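Long-range contacts in pyruvate kinase 1 (Trypanosoma brucei brucei, PDB 4HYV), which catalyses the transfer of the phosphoryl group of phosphoenolpyruvate to ADP, yielding pyruvate and ATP in the final step of glycolysis: residues I214-Q219 against N242-Q247; S238-H243 against N257-A262; P292-T297 against A325-L330. All coordinates share one frame; numbering follows the deposited sequence.

Contact 1 of 3, residues I214-Q219 against N242-Q247; sequences IRTAEQ and NHQGVQ
Arg215 lies across Asn242 and Gln244, the aliphatic start of its side chain doing most of the touching. Its CG comes to the outer end of the Asn242 amide, between the two heteroatoms, 3.4 Å from ND2; the guanidinium and this amide stand nearly perpendicular, their planes 83° apart. The chain then bends at chi3 (-79°) and brings the edge of the guanidinium to Gln244, where NH1 lies 2.6 Å from OE1. That bond is nearly straight, but OE1 also crowds Arg215 CD, leaving its exact place doubtful. Gln244 CB lies 3.9 Å from Arg215 CD. Behind the side chains the backbones close up, Ile214 O resting 3.7 Å from Gly245 CA. Both segments start helices with a capping side chain: Thr216 OG1 accepts from Gln219 N at 3.0 Å, and Asn242 OD1 from Gly245 N at 2.9 Å. The contact thus joins the loop after TIM-barrel strand 208-211 to the short helix 243-247 that follows strand 235-240; beyond that helix His243 meets the ring of Phe13 of the second subunit. Across these segments the guanidinium meets a neutral amide, Gln244, so the link, its geometry uncertain, is polar rather than an ion pair.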
# COMPACT_ATOMS: atom_id res chain seq x y z
N ILE A 214 35.80 -13.20 -8.52
CA ILE A 214 35.57 -12.08 -9.43
C ILE A 214 35.50 -10.77 -8.64
O ILE A 214 34.80 -10.68 -7.63
CB ILE A 214 34.30 -12.26 -10.26
CG1 ILE A 214 34.49 -13.39 -11.28
CG2 ILE A 214 33.95 -10.96 -10.93
CD1 ILE A 214 35.60 -13.13 -12.29
N ARG A 215 36.26 -9.77 -9.08
CA ARG A 215 36.36 -8.51 -8.34
C ARG A 215 35.81 -7.33 -9.13
O ARG A 215 35.45 -6.31 -8.54
CB ARG A 215 37.81 -8.24 -7.95
CG ARG A 215 38.27 -9.04 -6.74
CD ARG A 215 39.59 -8.52 -6.18
NE ARG A 215 40.72 -8.98 -6.96
CZ ARG A 215 41.78 -8.22 -7.28
NH1 ARG A 215 41.86 -6.96 -6.86
NH2 ARG A 215 42.77 -8.73 -8.01
N THR A 216 35.81 -7.45 -10.46
CA THR A 216 35.42 -6.32 -11.35
C THR A 216 34.73 -6.86 -12.61
O THR A 216 34.91 -8.03 -12.96
CB THR A 216 36.68 -5.56 -11.84
OG1 THR A 216 37.48 -6.48 -12.60
CG2 THR A 216 37.52 -5.02 -10.64
N ALA A 217 34.02 -6.00 -13.32
CA ALA A 217 33.43 -6.40 -14.58
C ALA A 217 34.52 -6.78 -15.56
O ALA A 217 34.36 -7.72 -16.33
CB ALA A 217 32.58 -5.28 -15.13
N GLU A 218 35.67 -6.09 -15.46
CA GLU A 218 36.83 -6.39 -16.30
C GLU A 218 37.27 -7.86 -16.16
O GLU A 218 37.46 -8.56 -17.16
CB GLU A 218 37.99 -5.43 -15.97
CG GLU A 218 39.13 -5.38 -17.01
CD GLU A 218 38.65 -5.62 -18.46
OE1 GLU A 218 39.23 -6.49 -19.15
OE2 GLU A 218 37.70 -4.94 -18.91
N GLN A 219 37.33 -8.35 -14.94
CA GLN A 219 37.66 -9.75 -14.74
C GLN A 219 36.65 -10.68 -15.37
O GLN A 219 37.03 -11.68 -16.01
CB GLN A 219 37.86 -10.07 -13.27
CG GLN A 219 39.06 -9.35 -12.67
CD GLN A 219 39.35 -9.81 -11.27
OE1 GLN A 219 38.49 -10.35 -10.60
NE2 GLN A 219 40.58 -9.62 -10.82
N ASN A 242 34.85 -11.69 -2.14
CA ASN A 242 35.65 -10.72 -1.41
C ASN A 242 35.05 -9.34 -1.38
O ASN A 242 33.98 -9.06 -1.97
CB ASN A 242 37.06 -10.66 -1.99
CG ASN A 242 37.05 -10.47 -3.48
OD1 ASN A 242 36.20 -9.76 -4.01
ND2 ASN A 242 37.87 -11.23 -4.18
N HIS A 243 35.73 -8.48 -0.66
CA HIS A 243 35.27 -7.14 -0.37
C HIS A 243 34.99 -6.34 -1.65
O HIS A 243 33.98 -5.65 -1.77
CB HIS A 243 36.33 -6.46 0.49
CG HIS A 243 36.08 -5.01 0.69
ND1 HIS A 243 35.22 -4.54 1.62
CD2 HIS A 243 36.51 -3.90 -0.05
CE1 HIS A 243 35.13 -3.20 1.51
NE2 HIS A 243 35.93 -2.81 0.50
N GLN A 244 35.92 -6.41 -2.60
CA GLN A 244 35.79 -5.72 -3.86
C GLN A 244 34.63 -6.24 -4.70
O GLN A 244 33.97 -5.47 -5.42
CB GLN A 244 37.06 -5.91 -4.66
CG GLN A 244 37.93 -4.70 -4.74
CD GLN A 244 38.98 -4.85 -5.82
OE1 GLN A 244 39.87 -5.69 -5.71
NE2 GLN A 244 38.82 -4.10 -6.92
N GLY A 245 34.45 -7.57 -4.70
CA GLY A 245 33.32 -8.17 -5.38
C GLY A 245 32.00 -7.57 -4.90
O GLY A 245 31.11 -7.23 -5.70
N VAL A 246 31.87 -7.41 -3.60
CA VAL A 246 30.66 -6.80 -3.05
C VAL A 246 30.56 -5.32 -3.45
O VAL A 246 29.50 -4.86 -3.86
CB VAL A 246 30.58 -6.96 -1.50
CG1 VAL A 246 29.32 -6.30 -0.96
CG2 VAL A 246 30.62 -8.43 -1.14
N GLN A 247 31.66 -4.58 -3.31
CA GLN A 247 31.72 -3.16 -3.75
C GLN A 247 31.25 -3.01 -5.20
O GLN A 247 30.46 -2.13 -5.51
CB GLN A 247 33.15 -2.63 -3.64
CG GLN A 247 33.28 -1.22 -3.11
CD GLN A 247 34.63 -0.98 -2.40
OE1 GLN A 247 34.69 -0.31 -1.36
NE2 GLN A 247 35.71 -1.54 -2.95

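Contact 2 of 3, residues S238-H243 against N257-A262; sequences SKIENH and NGIMVA. With MG (magnesium ion), chain C; PEP (phosphoenolpyruvate), chain E.
Lys239 and Met260 run side by side into the TIM barrel: Lys239 holds CG beside its backbone N (chi1 -69°) and bends at chi3, Met260 swings CG away from its own N (chi1 -168°), and Lys239 CG comes 3.7 Å from Met260 SD. Their strands, 235-240 and 258-262, are parallel neighbours in the barrel, joined by a short helical crossover. Backbone bonds zip the pair from Ser238 N and Gly258 O to Ala262 N and Ile240 O; the straightest, Ile240 N to Met260 O, measures 2.8 Å with 171° at the hydrogen. On the outer face Ile240 CG1 crosses Ile259 CG2 at 3.8 Å, and both isoleucines pack on Ile282 of helix 275-289. Glu241 follows just past the strand end, its chain running straight out beyond CG. Its OE1 binds magnesium at 2.1 Å, beside Asp265, a water and three oxygens of the ligand, while OE2 accepts from that water and from Phe213 N, which fixes the rotation of the carboxylate. Lys239 NZ donates to phosphoenolpyruvate O2 at 3.0 Å and more weakly to O1P; Ser212 and Asp84 hold it as well. Ala262, at the N-cap position of helix 263-269, presses its CB on Glu241 CB at 3.6 Å; the first turn of that helix gives backbone N-H groups to the ligand. Deeper in the site, Met260 SD lies 3.6 Å from the methylene carbon C3 of phosphoenolpyruvate.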
# COMPACT_ATOMS: atom_id res chain seq x y z
N SER A 238 29.49 -15.37 -11.80
CA SER A 238 30.58 -14.77 -11.04
C SER A 238 30.42 -15.04 -9.55
O SER A 238 29.34 -14.83 -8.98
CB SER A 238 30.64 -13.26 -11.28
OG SER A 238 31.01 -12.99 -12.62
N LYS A 239 31.48 -15.53 -8.93
CA LYS A 239 31.39 -15.84 -7.51
C LYS A 239 31.84 -14.60 -6.72
O LYS A 239 32.91 -14.06 -6.97
CB LYS A 239 32.27 -17.04 -7.19
CG LYS A 239 31.75 -18.34 -7.76
CD LYS A 239 32.84 -19.41 -7.78
CE LYS A 239 33.37 -19.71 -6.38
NZ LYS A 239 34.29 -20.90 -6.42
N ILE A 240 30.97 -14.10 -5.84
CA ILE A 240 31.33 -12.94 -5.00
C ILE A 240 31.82 -13.45 -3.67
O ILE A 240 31.10 -14.16 -2.95
CB ILE A 240 30.11 -12.05 -4.75
CG1 ILE A 240 29.49 -11.64 -6.08
CG2 ILE A 240 30.51 -10.84 -3.91
CD1 ILE A 240 30.42 -10.83 -6.96
N GLU A 241 33.11 -13.26 -3.43
CA GLU A 241 33.74 -13.82 -2.28
C GLU A 241 34.88 -12.97 -1.78
O GLU A 241 35.64 -13.40 -0.93
CB GLU A 241 34.17 -15.28 -2.50
CG GLU A 241 34.84 -15.57 -3.83
CD GLU A 241 35.16 -17.04 -4.00
OE1 GLU A 241 35.09 -17.80 -2.99
OE2 GLU A 241 35.49 -17.44 -5.14
N ASN A 242 34.85 -11.69 -2.14
CA ASN A 242 35.65 -10.72 -1.41
C ASN A 242 35.05 -9.34 -1.38
O ASN A 242 33.98 -9.06 -1.97
CB ASN A 242 37.06 -10.66 -1.99
CG ASN A 242 37.05 -10.47 -3.48
OD1 ASN A 242 36.20 -9.76 -4.01
ND2 ASN A 242 37.87 -11.23 -4.18
N HIS A 243 35.73 -8.48 -0.66
CA HIS A 243 35.27 -7.14 -0.37
C HIS A 243 34.99 -6.34 -1.65
O HIS A 243 33.98 -5.65 -1.77
CB HIS A 243 36.33 -6.46 0.49
CG HIS A 243 36.08 -5.01 0.69
ND1 HIS A 243 35.22 -4.54 1.62
CD2 HIS A 243 36.51 -3.90 -0.05
CE1 HIS A 243 35.13 -3.20 1.51
NE2 HIS A 243 35.93 -2.81 0.50
N ASN A 257 26.29 -13.59 -16.53
CA ASN A 257 24.97 -14.20 -16.75
C ASN A 257 24.28 -14.53 -15.46
O ASN A 257 23.08 -14.79 -15.44
CB ASN A 257 25.09 -15.45 -17.61
CG ASN A 257 25.97 -15.24 -18.84
OD1 ASN A 257 27.17 -15.44 -18.81
ND2 ASN A 257 25.36 -14.80 -19.93
N GLY A 258 25.04 -14.50 -14.36
CA GLY A 258 24.48 -14.68 -13.02
C GLY A 258 25.57 -14.58 -11.97
O GLY A 258 26.73 -14.33 -12.29
N ILE A 259 25.22 -14.93 -10.73
CA ILE A 259 26.07 -14.68 -9.59
C ILE A 259 25.99 -15.86 -8.60
O ILE A 259 24.89 -16.44 -8.38
CB ILE A 259 25.60 -13.41 -8.84
CG1 ILE A 259 25.78 -12.16 -9.71
CG2 ILE A 259 26.32 -13.28 -7.49
CD1 ILE A 259 27.23 -11.87 -10.08
N MET A 260 27.10 -16.13 -7.92
CA MET A 260 27.09 -16.97 -6.74
C MET A 260 27.50 -16.17 -5.54
O MET A 260 28.54 -15.51 -5.55
CB MET A 260 28.06 -18.13 -6.91
CG MET A 260 27.88 -19.20 -5.84
SD MET A 260 29.28 -20.29 -5.73
CE MET A 260 28.95 -21.35 -7.15
N VAL A 261 26.69 -16.22 -4.48
CA VAL A 261 27.14 -15.70 -3.19
C VAL A 261 28.02 -16.75 -2.53
O VAL A 261 27.52 -17.75 -1.99
CB VAL A 261 25.98 -15.37 -2.23
CG1 VAL A 261 26.52 -14.61 -1.02
CG2 VAL A 261 24.90 -14.57 -2.96
N ALA A 262 29.33 -16.58 -2.65
CA ALA A 262 30.26 -17.64 -2.33
C ALA A 262 30.68 -17.49 -0.87
O ALA A 262 31.71 -16.86 -0.57
CB ALA A 262 31.48 -17.58 -3.26
MG MG C . 35.74 -19.74 -2.49
C1 PEP E . 32.96 -20.31 -1.48
O1 PEP E . 34.07 -19.80 -1.12
O2' PEP E . 31.92 -20.10 -0.80
C2 PEP E . 32.90 -21.23 -2.68
C3 PEP E . 31.53 -21.64 -3.27
O2 PEP E . 34.02 -21.39 -3.44
P PEP E . 35.23 -22.49 -3.02
O1P PEP E . 35.46 -23.13 -4.42
O2P PEP E . 36.15 -21.78 -2.11
O3P PEP E . 34.53 -23.66 -2.24
O HOH W 1 36.44 -19.74 -4.41

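Contact 3 of 3, residues P292-T297 against A325-L330; sequences PVICAT and ADCVML. With PEP (phosphoenolpyruvate), chain E.
Cys327 O is gripped from the facing strand by two groups: Cys295 N donates to it at 3.0 Å with 163° at the hydrogen. The second is the CA-H of Ile294, a softer contact with Ile294 CA 3.5 Å from Cys327 O. On the same strand Cys327 N returns a bond to Val293 O at 3.2 Å; further along Met329 N reaches Cys295 O only weakly. Where the strands begin, Asp326 extends the ladder with a side chain: OD1 accepts from Val293 N at 3.1 Å, the donor coming from above the carboxylate plane, while OD2 takes Arg436 N. These are the last two strands of the (beta/alpha)8 barrel, parallel and joined through helix 311-323 as a beta-alpha-beta unit. Outward, Val293 with chi1 67° tucks CG1 over Ala325, and both pack on Ile283 of helix 275-289. Inward, Ile294 CG2 rests 3.9 Å from Cys327 CB. Nearer the mouth Met329, bent at chi3 (106°), carries its methyl CE to Ala296 CB at 3.5 Å and within 3.6 Å of phosphoenolpyruvate C3. Just past the strand end Thr297 OG1 donates to the ligand carboxylate oxygen O2' at 2.6 Å, though O2' sits too close to another neighbour for its place to be certain.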
# COMPACT_ATOMS: atom_id res chain seq x y z
N PRO A 292 20.00 -15.30 -12.72
CA PRO A 292 20.12 -16.43 -11.80
C PRO A 292 21.10 -16.13 -10.67
O PRO A 292 22.17 -15.55 -10.90
CB PRO A 292 20.70 -17.56 -12.66
CG PRO A 292 20.63 -17.10 -14.07
CD PRO A 292 20.37 -15.63 -14.11
N VAL A 293 20.74 -16.53 -9.45
CA VAL A 293 21.61 -16.34 -8.35
C VAL A 293 21.65 -17.60 -7.46
O VAL A 293 20.61 -18.22 -7.16
CB VAL A 293 21.25 -15.06 -7.54
CG1 VAL A 293 19.89 -15.23 -6.85
CG2 VAL A 293 22.36 -14.75 -6.49
N ILE A 294 22.86 -17.99 -7.09
CA ILE A 294 23.08 -19.21 -6.28
C ILE A 294 23.63 -18.83 -4.91
O ILE A 294 24.56 -18.05 -4.81
CB ILE A 294 24.13 -20.10 -6.95
CG1 ILE A 294 23.79 -20.28 -8.43
CG2 ILE A 294 24.25 -21.42 -6.24
CD1 ILE A 294 24.91 -20.96 -9.21
N CYS A 295 22.98 -19.33 -3.86
CA CYS A 295 23.52 -19.25 -2.54
C CYS A 295 24.38 -20.50 -2.20
O CYS A 295 23.92 -21.63 -2.36
CB CYS A 295 22.39 -19.10 -1.55
SG CYS A 295 23.01 -18.78 0.11
N ALA A 296 25.60 -20.30 -1.71
CA ALA A 296 26.56 -21.39 -1.54
C ALA A 296 27.19 -21.45 -0.15
O ALA A 296 27.39 -20.43 0.50
CB ALA A 296 27.64 -21.35 -2.61
N THR A 297 27.47 -22.68 0.30
CA THR A 297 28.56 -23.01 1.21
C THR A 297 28.10 -23.16 2.67
O THR A 297 27.48 -22.25 3.24
CB THR A 297 29.78 -22.06 1.13
OG1 THR A 297 30.36 -22.10 -0.21
CG2 THR A 297 30.83 -22.48 2.18
N ALA A 325 16.72 -16.49 -3.76
CA ALA A 325 17.72 -17.23 -4.53
C ALA A 325 17.06 -18.27 -5.48
O ALA A 325 16.18 -19.03 -5.07
CB ALA A 325 18.75 -17.89 -3.62
N ASP A 326 17.52 -18.32 -6.72
CA ASP A 326 17.12 -19.38 -7.65
C ASP A 326 17.58 -20.77 -7.12
O ASP A 326 16.78 -21.70 -7.02
CB ASP A 326 17.71 -19.11 -9.04
CG ASP A 326 17.15 -17.84 -9.68
OD1 ASP A 326 17.65 -16.73 -9.33
OD2 ASP A 326 16.22 -17.95 -10.54
N CYS A 327 18.84 -20.85 -6.69
CA CYS A 327 19.48 -22.10 -6.38
C CYS A 327 20.10 -22.06 -5.02
O CYS A 327 20.66 -21.04 -4.60
CB CYS A 327 20.61 -22.39 -7.39
SG CYS A 327 20.07 -22.34 -9.13
N VAL A 328 20.21 -23.25 -4.43
CA VAL A 328 21.05 -23.42 -3.29
C VAL A 328 22.04 -24.51 -3.60
O VAL A 328 21.83 -25.31 -4.48
CB VAL A 328 20.20 -23.77 -2.05
CG1 VAL A 328 19.46 -22.52 -1.58
CG2 VAL A 328 19.21 -24.90 -2.37
N MET A 329 23.20 -24.45 -2.95
CA MET A 329 24.32 -25.29 -3.32
C MET A 329 24.85 -26.19 -2.17
O MET A 329 24.76 -25.83 -0.99
CB MET A 329 25.45 -24.45 -3.86
CG MET A 329 26.59 -25.27 -4.44
SD MET A 329 27.66 -24.24 -5.44
CE MET A 329 29.07 -24.07 -4.34
N LEU A 330 25.44 -27.31 -2.54
CA LEU A 330 26.10 -28.22 -1.60
C LEU A 330 27.53 -28.41 -2.05
O LEU A 330 27.79 -28.55 -3.27
CB LEU A 330 25.40 -29.57 -1.59
CG LEU A 330 24.00 -29.49 -1.02
CD1 LEU A 330 23.16 -30.70 -1.41
CD2 LEU A 330 24.07 -29.30 0.48
C1 PEP E . 32.96 -20.31 -1.48
O1 PEP E . 34.07 -19.80 -1.12
O2' PEP E . 31.92 -20.10 -0.80
C2 PEP E . 32.90 -21.23 -2.68
C3 PEP E . 31.53 -21.64 -3.27
O2 PEP E . 34.02 -21.39 -3.44
P PEP E . 35.23 -22.49 -3.02
O1P PEP E . 35.46 -23.13 -4.42
O2P PEP E . 36.15 -21.78 -2.11
O3P PEP E . 34.53 -23.66 -2.24

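How the contacts relate
Contacts 2 and 3 are buried pairings of adjacent barrel strands, whereas contact 1 is only partly buried and lies among the loops and helix starts above the barrel rim, next to the second subunit. Strands 258-262 and 293-296 are themselves neighbours, with probable hydrogen bonds between Val261 N and Ile294 O and between Ile294 N and Ile259 O, and so contacts 2 and 3 continue one sheet. Contact 1 shares Asn242 and His243 with contact 2 and packs on it through Val246 and Ile240. Ligand chemistry is divided: contact 2 supplies the lysine, the magnesium-binding glutamate and a methionine beside C3, contact 3 a hydroxyl and a second methionine at C3.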